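Local atomic coordinates of Cas13d (uncultured Ruminococcus sp, PDB entry 6IV9), a protein that processes precursor CRISPR RNA and, guided by the mature crRNA, cleaves target RNA, activities that depend on its two HEPN domains. Residues A[213-218]-A[312-317]; A[285-290]-A[301-306]. The protein carries 2 engineered substitutions. One frame throughout, in Å; residues are numbered along the deposited sequence.

Interaction 1: residues A[213-218]-A[312-317]; sequences LSARNT and PEYRDT
Tyr314 reaches from the start of helix 312-330 into the backbone of segment 213-218 and ends on the carbonyl of Asn217. Its OH donates to Asn217 O at 2.6 Å. The hydroxyl lies not far from the extension of the C=O bond (C=O...donor angle 156°), tilted 23° out of the carbonyl plane. Asn217 O lies at the edge of the ring, near its plane, and takes a second hydrogen bond from the hydroxyl of Tyr278, so two tyrosines grip one carbonyl oxygen. Further back, Ala215 O approaches the ring obliquely, 3.3 Å from Tyr314 CE1, while Ala215 CB packs on Tyr314 CE2 at 4.2 Å. Ala215 lies within, and Asn217 closes, a type I beta turn from Ser214 to Asn217. The turn is reinforced by an ST turn, in which Ser214 OG accepts from Arg216 N at 3.2 Å. Immediately after it, Thr218 is the N-cap of helix 219-223: with OG1 set between its own backbone N and carbonyl carbon (chi1 63°), the hydroxyl caps Val221 N. Glu313 comes to the same residue from helix 312-330, its chain extended beyond CG and crossing the threonine side chain at about a right angle. The carboxylate meets carbon atoms here, with Glu313 OE2 3.4 Å from Thr218 CA and Glu313 OE1 3.8 Å from Thr218 CB. A carboxylate at the N-terminal end of helix 219-223 is probably favoured by the helix dipole. Its polar partners lie just beyond: Glu313 OE2 accepts hydrogen bonds from Tyr219 N and from His279, whose ring also meets that of Tyr314.

Interaction 2: residues A[285-290]-A[301-306]; sequences GQIAQC and FDLYSF. Engineered in segment 285-290: Ala288 (natural residue Arg).
Gln286 lays its side chain across the ring of Phe306 and finishes on Asp302. The bond to CB, an atom that rests against Ala215, points toward segment 301-306, and CG is roughly anti to the backbone N (chi1 158°). Gln286 CG then sits almost exactly over the middle of the Phe306 ring, 3.3 Å from the centroid and 4° off the ring normal, a CH-pi contact with all six ring carbons at similar distances. The chain bends at chi2, bringing CD within 3.9 Å of Phe306 CG. At the tip, Gln286 NE2 passes 3.5 Å from Phe306 CG and donates to Asp302 OD1 at 3.0 Å. The acceptor lies in the amide plane, but the carboxylate is met from above, 55° out of its own plane. Gln286 OE1 has Arg216 as its partner, and Asp302 OD2 forms a salt bridge with Arg300, giving both polar groups a second partner. Helix 267-291 also carries the engineered Ala288; the natural arginine there is probably the arginine of the R-X4-6-H signature of a HEPN domain. Segment 301-306 is the returning chain that packs on the last turns of this helix. There Cys290 CB touches Leu303 CG at 3.7 Å, while Ile287 CG2 approaches Leu303 CD2 and Ile287 CG1 lies near Phe306 CE2, both at 4.4 Å. Asp302 O, at the edge of the Phe306 ring, accepts from Ser305 N and Phe306 N.

Interactions 1 and 2 have centres 13 Å apart and meet through the turn at Arg216. Arg216 NH1 lies 2.9 Å from Gln286 OE1, a probable hydrogen bond, which would couple the glutamine that binds Asp302 in interaction 2 to the turn that receives Tyr314 in interaction 1. Leu213 O and Gln289 NE2 approach to 3.4 Å beside it. Helix 267-291 runs through both sites, supplying Tyr278 and His279 to the first and residues 285-290 to the second. Nearest atoms lie about 18 Å (interaction 1) and about 14 Å (interaction 2) from the bound nucleic acid, so neither contact touches the RNA.

Interaction 1: residues A[213-218]-A[312-317]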
loop_
_atom_site.group_PDB
_atom_site.type_symbol
_atom_site.label_atom_id
_atom_site.label_comp_id
_atom_site.label_asym_id
_atom_site.label_seq_id
_atom_site.Cartn_x
_atom_site.Cartn_y
_atom_site.Cartn_z
ATOM N N LEU A 213 -2.515 23.439 -8.899
ATOM C CA LEU A 213 -1.938 22.817 -10.112
ATOM C C LEU A 213 -3.072 22.231 -10.950
ATOM O O LEU A 213 -4.087 21.893 -10.393
ATOM C CB LEU A 213 -0.964 21.707 -9.721
ATOM C CG LEU A 213 0.277 22.134 -8.953
ATOM C CD1 LEU A 213 1.097 20.930 -8.556
ATOM C CD2 LEU A 213 1.117 23.091 -9.764
ATOM N N SER A 214 -2.878 22.172 -12.246
ATOM C CA SER A 214 -3.893 21.494 -13.061
ATOM C C SER A 214 -3.166 20.773 -14.182
ATOM O O SER A 214 -2.358 21.414 -14.845
ATOM C CB SER A 214 -4.900 22.447 -13.589
ATOM O OG SER A 214 -5.739 21.777 -14.500
ATOM N N ALA A 215 -3.562 19.532 -14.462
ATOM C CA ALA A 215 -2.968 18.730 -15.554
ATOM C C ALA A 215 -3.427 19.294 -16.899
ATOM O O ALA A 215 -2.950 18.848 -17.903
ATOM C CB ALA A 215 -3.316 17.278 -15.418
ATOM N N ARG A 216 -4.362 20.230 -16.874
ATOM C CA ARG A 216 -4.901 20.849 -18.103
ATOM C C ARG A 216 -4.030 22.041 -18.502
ATOM O O ARG A 216 -4.292 22.638 -19.532
ATOM C CB ARG A 216 -6.374 21.204 -17.916
ATOM C CG ARG A 216 -7.295 20.002 -18.055
ATOM C CD ARG A 216 -8.721 20.213 -17.621
ATOM N NE ARG A 216 -8.798 20.549 -16.213
ATOM C CZ ARG A 216 -8.299 19.816 -15.229
ATOM N NH1 ARG A 216 -7.739 18.650 -15.484
ATOM N NH2 ARG A 216 -8.355 20.260 -13.991
ATOM N N ASN A 217 -3.028 22.356 -17.691
ATOM C CA ASN A 217 -2.070 23.431 -18.032
ATOM C C ASN A 217 -0.742 22.798 -18.436
ATOM O O ASN A 217 -0.229 21.963 -17.711
ATOM C CB ASN A 217 -1.779 24.362 -16.862
ATOM C CG ASN A 217 -2.963 25.211 -16.482
ATOM O OD1 ASN A 217 -3.787 25.524 -17.322
ATOM N ND2 ASN A 217 -3.059 25.557 -15.216
ATOM N N THR A 218 -0.208 23.214 -19.574
ATOM C CA THR A 218 1.125 22.743 -20.004
ATOM C C THR A 218 2.182 23.457 -19.162
ATOM O O THR A 218 1.862 24.412 -18.487
ATOM C CB THR A 218 1.427 23.111 -21.459
ATOM O OG1 THR A 218 1.436 24.530 -21.502
ATOM C CG2 THR A 218 0.430 22.544 -22.441
ATOM N N PRO A 312 0.155 16.017 -24.900
ATOM C CA PRO A 312 1.064 14.897 -25.089
ATOM C C PRO A 312 2.381 15.034 -24.314
ATOM O O PRO A 312 3.033 14.067 -24.112
ATOM C CB PRO A 312 1.384 14.907 -26.586
ATOM C CG PRO A 312 0.295 15.726 -27.208
ATOM C CD PRO A 312 -0.132 16.703 -26.145
ATOM N N GLU A 313 2.722 16.243 -23.889
ATOM C CA GLU A 313 3.983 16.459 -23.138
ATOM C C GLU A 313 3.942 15.650 -21.828
ATOM O O GLU A 313 4.957 15.183 -21.402
ATOM C CB GLU A 313 4.280 17.946 -22.962
ATOM C CG GLU A 313 3.328 18.688 -22.050
ATOM C CD GLU A 313 3.761 20.110 -21.752
ATOM O OE1 GLU A 313 4.173 20.780 -22.678
ATOM O OE2 GLU A 313 3.690 20.520 -20.618
ATOM N N TYR A 314 2.774 15.527 -21.222
ATOM C CA TYR A 314 2.652 14.746 -19.968
ATOM C C TYR A 314 2.986 13.286 -20.239
ATOM O O TYR A 314 3.669 12.682 -19.471
ATOM C CB TYR A 314 1.236 14.847 -19.419
ATOM C CG TYR A 314 0.933 16.124 -18.695
ATOM C CD1 TYR A 314 0.558 17.262 -19.375
ATOM C CD2 TYR A 314 1.024 16.194 -17.325
ATOM C CE1 TYR A 314 0.271 18.435 -18.707
ATOM C CE2 TYR A 314 0.736 17.354 -16.641
ATOM C CZ TYR A 314 0.362 18.485 -17.334
ATOM O OH TYR A 314 0.077 19.606 -16.637
ATOM N N ARG A 315 2.494 12.765 -21.354
ATOM C CA ARG A 315 2.745 11.362 -21.758
ATOM C C ARG A 315 4.232 11.161 -22.029
ATOM O O ARG A 315 4.713 10.087 -21.798
ATOM C CB ARG A 315 1.768 10.907 -22.839
ATOM C CG ARG A 315 0.341 10.810 -22.328
ATOM C CD ARG A 315 -0.619 10.163 -23.292
ATOM N NE ARG A 315 -0.822 10.965 -24.475
ATOM C CZ ARG A 315 -1.527 12.068 -24.517
ATOM N NH1 ARG A 315 -2.173 12.481 -23.451
ATOM N NH2 ARG A 315 -1.577 12.771 -25.624
ATOM N N ASP A 316 4.901 12.184 -22.541
ATOM C CA ASP A 316 6.358 12.094 -22.793
ATOM C C ASP A 316 7.083 11.904 -21.458
ATOM O O ASP A 316 8.032 11.173 -21.410
ATOM C CB ASP A 316 6.846 13.315 -23.557
ATOM C CG ASP A 316 6.433 13.287 -25.014
ATOM O OD1 ASP A 316 6.096 12.226 -25.499
ATOM O OD2 ASP A 316 6.449 14.328 -25.617
ATOM N N THR A 317 6.645 12.611 -20.426
ATOM C CA THR A 317 7.285 12.453 -19.104
ATOM C C THR A 317 7.066 11.026 -18.594
ATOM O O THR A 317 8.012 10.432 -18.142
ATOM C CB THR A 317 6.768 13.485 -18.100
ATOM O OG1 THR A 317 7.240 14.774 -18.475
ATOM C CG2 THR A 317 7.170 13.158 -16.683
#

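Interaction 2: residues A[285-290]-A[301-306]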
loop_
_atom_site.group_PDB
_atom_site.type_symbol
_atom_site.label_atom_id
_atom_site.label_comp_id
_atom_site.label_asym_id
_atom_site.label_seq_id
_atom_site.Cartn_x
_atom_site.Cartn_y
_atom_site.Cartn_z
ATOM N N GLY A 285 -1.993 16.025 -8.467
ATOM C CA GLY A 285 -3.069 16.973 -8.147
ATOM C C GLY A 285 -4.363 16.607 -8.849
ATOM O O GLY A 285 -5.408 16.712 -8.243
ATOM N N GLN A 286 -4.268 16.186 -10.098
ATOM C CA GLN A 286 -5.456 15.800 -10.894
ATOM C C GLN A 286 -6.137 14.586 -10.255
ATOM O O GLN A 286 -7.342 14.582 -10.137
ATOM C CB GLN A 286 -5.034 15.542 -12.336
ATOM C CG GLN A 286 -5.993 14.668 -13.120
ATOM C CD GLN A 286 -7.275 15.366 -13.491
ATOM O OE1 GLN A 286 -7.381 16.574 -13.460
ATOM N NE2 GLN A 286 -8.267 14.580 -13.846
ATOM N N ILE A 287 -5.356 13.605 -9.819
ATOM C CA ILE A 287 -5.940 12.403 -9.171
ATOM C C ILE A 287 -6.645 12.841 -7.889
ATOM O O ILE A 287 -7.736 12.405 -7.650
ATOM C CB ILE A 287 -4.881 11.323 -8.914
ATOM C CG1 ILE A 287 -4.234 10.852 -10.216
ATOM C CG2 ILE A 287 -5.502 10.172 -8.164
ATOM C CD1 ILE A 287 -3.005 10.030 -10.020
ATOM N N ALA A 288 -6.039 13.758 -7.150
ATOM C CA ALA A 288 -6.626 14.251 -5.889
ATOM C C ALA A 288 -7.980 14.900 -6.174
ATOM O O ALA A 288 -8.892 14.680 -5.435
ATOM C CB ALA A 288 -5.687 15.207 -5.223
ATOM N N GLN A 289 -8.091 15.610 -7.289
ATOM C CA GLN A 289 -9.345 16.304 -7.680
ATOM C C GLN A 289 -10.424 15.308 -8.114
ATOM O O GLN A 289 -11.547 15.720 -8.265
ATOM C CB GLN A 289 -9.054 17.340 -8.760
ATOM C CG GLN A 289 -8.248 18.517 -8.253
ATOM C CD GLN A 289 -7.711 19.333 -9.399
ATOM O OE1 GLN A 289 -8.355 19.500 -10.415
ATOM N NE2 GLN A 289 -6.506 19.824 -9.251
ATOM N N CYS A 290 -10.042 14.075 -8.401
ATOM C CA CYS A 290 -11.003 13.046 -8.838
ATOM C C CYS A 290 -11.512 12.200 -7.678
ATOM O O CYS A 290 -12.533 11.599 -7.849
ATOM C CB CYS A 290 -10.346 12.107 -9.827
ATOM S SG CYS A 290 -9.993 12.910 -11.402
ATOM N N PHE A 301 -14.557 13.954 -13.121
ATOM C CA PHE A 301 -15.048 12.619 -13.528
ATOM C C PHE A 301 -14.090 11.949 -14.514
ATOM O O PHE A 301 -14.437 10.903 -15.018
ATOM C CB PHE A 301 -16.434 12.786 -14.147
ATOM C CG PHE A 301 -17.494 13.070 -13.123
ATOM C CD1 PHE A 301 -18.064 12.044 -12.397
ATOM C CD2 PHE A 301 -17.866 14.363 -12.834
ATOM C CE1 PHE A 301 -19.009 12.301 -11.424
ATOM C CE2 PHE A 301 -18.817 14.621 -11.866
ATOM C CZ PHE A 301 -19.386 13.591 -11.171
ATOM N N ASP A 302 -12.910 12.519 -14.714
ATOM C CA ASP A 302 -11.983 12.033 -15.762
ATOM C C ASP A 302 -10.773 11.276 -15.203
ATOM O O ASP A 302 -9.784 11.228 -15.888
ATOM C CB ASP A 302 -11.632 13.141 -16.749
ATOM C CG ASP A 302 -10.988 14.364 -16.133
ATOM O OD1 ASP A 302 -11.027 14.491 -14.934
ATOM O OD2 ASP A 302 -10.465 15.169 -16.881
ATOM N N LEU A 303 -10.924 10.600 -14.073
ATOM C CA LEU A 303 -9.792 9.875 -13.436
ATOM C C LEU A 303 -9.222 8.842 -14.405
ATOM O O LEU A 303 -8.033 8.711 -14.485
ATOM C CB LEU A 303 -10.365 9.115 -12.237
ATOM C CG LEU A 303 -9.428 8.754 -11.095
ATOM C CD1 LEU A 303 -9.849 7.480 -10.408
ATOM C CD2 LEU A 303 -7.978 8.740 -11.496
ATOM N N TYR A 304 -10.087 8.134 -15.107
ATOM C CA TYR A 304 -9.612 7.024 -15.957
ATOM C C TYR A 304 -9.322 7.442 -17.392
ATOM O O TYR A 304 -8.752 6.652 -18.082
ATOM C CB TYR A 304 -10.617 5.881 -15.872
ATOM C CG TYR A 304 -10.885 5.476 -14.451
ATOM C CD1 TYR A 304 -9.922 4.815 -13.723
ATOM C CD2 TYR A 304 -12.066 5.795 -13.821
ATOM C CE1 TYR A 304 -10.131 4.457 -12.408
ATOM C CE2 TYR A 304 -12.299 5.437 -12.509
ATOM C CZ TYR A 304 -11.328 4.761 -11.801
ATOM O OH TYR A 304 -11.524 4.391 -10.516
ATOM N N SER A 305 -9.714 8.636 -17.803
ATOM C CA SER A 305 -9.498 9.040 -19.212
ATOM C C SER A 305 -8.508 10.197 -19.365
ATOM O O SER A 305 -7.909 10.286 -20.405
ATOM C CB SER A 305 -10.809 9.411 -19.820
ATOM O OG SER A 305 -11.360 10.515 -19.154
ATOM N N PHE A 306 -8.282 10.971 -18.313
ATOM C CA PHE A 306 -7.508 12.232 -18.423
ATOM C C PHE A 306 -6.102 12.019 -18.975
ATOM O O PHE A 306 -5.672 12.863 -19.731
ATOM C CB PHE A 306 -7.525 13.018 -17.110
ATOM C CG PHE A 306 -6.406 12.678 -16.162
ATOM C CD1 PHE A 306 -5.159 13.239 -16.326
ATOM C CD2 PHE A 306 -6.564 11.714 -15.188
ATOM C CE1 PHE A 306 -4.112 12.909 -15.491
ATOM C CE2 PHE A 306 -5.512 11.377 -14.356
ATOM C CZ PHE A 306 -4.293 11.977 -14.505
#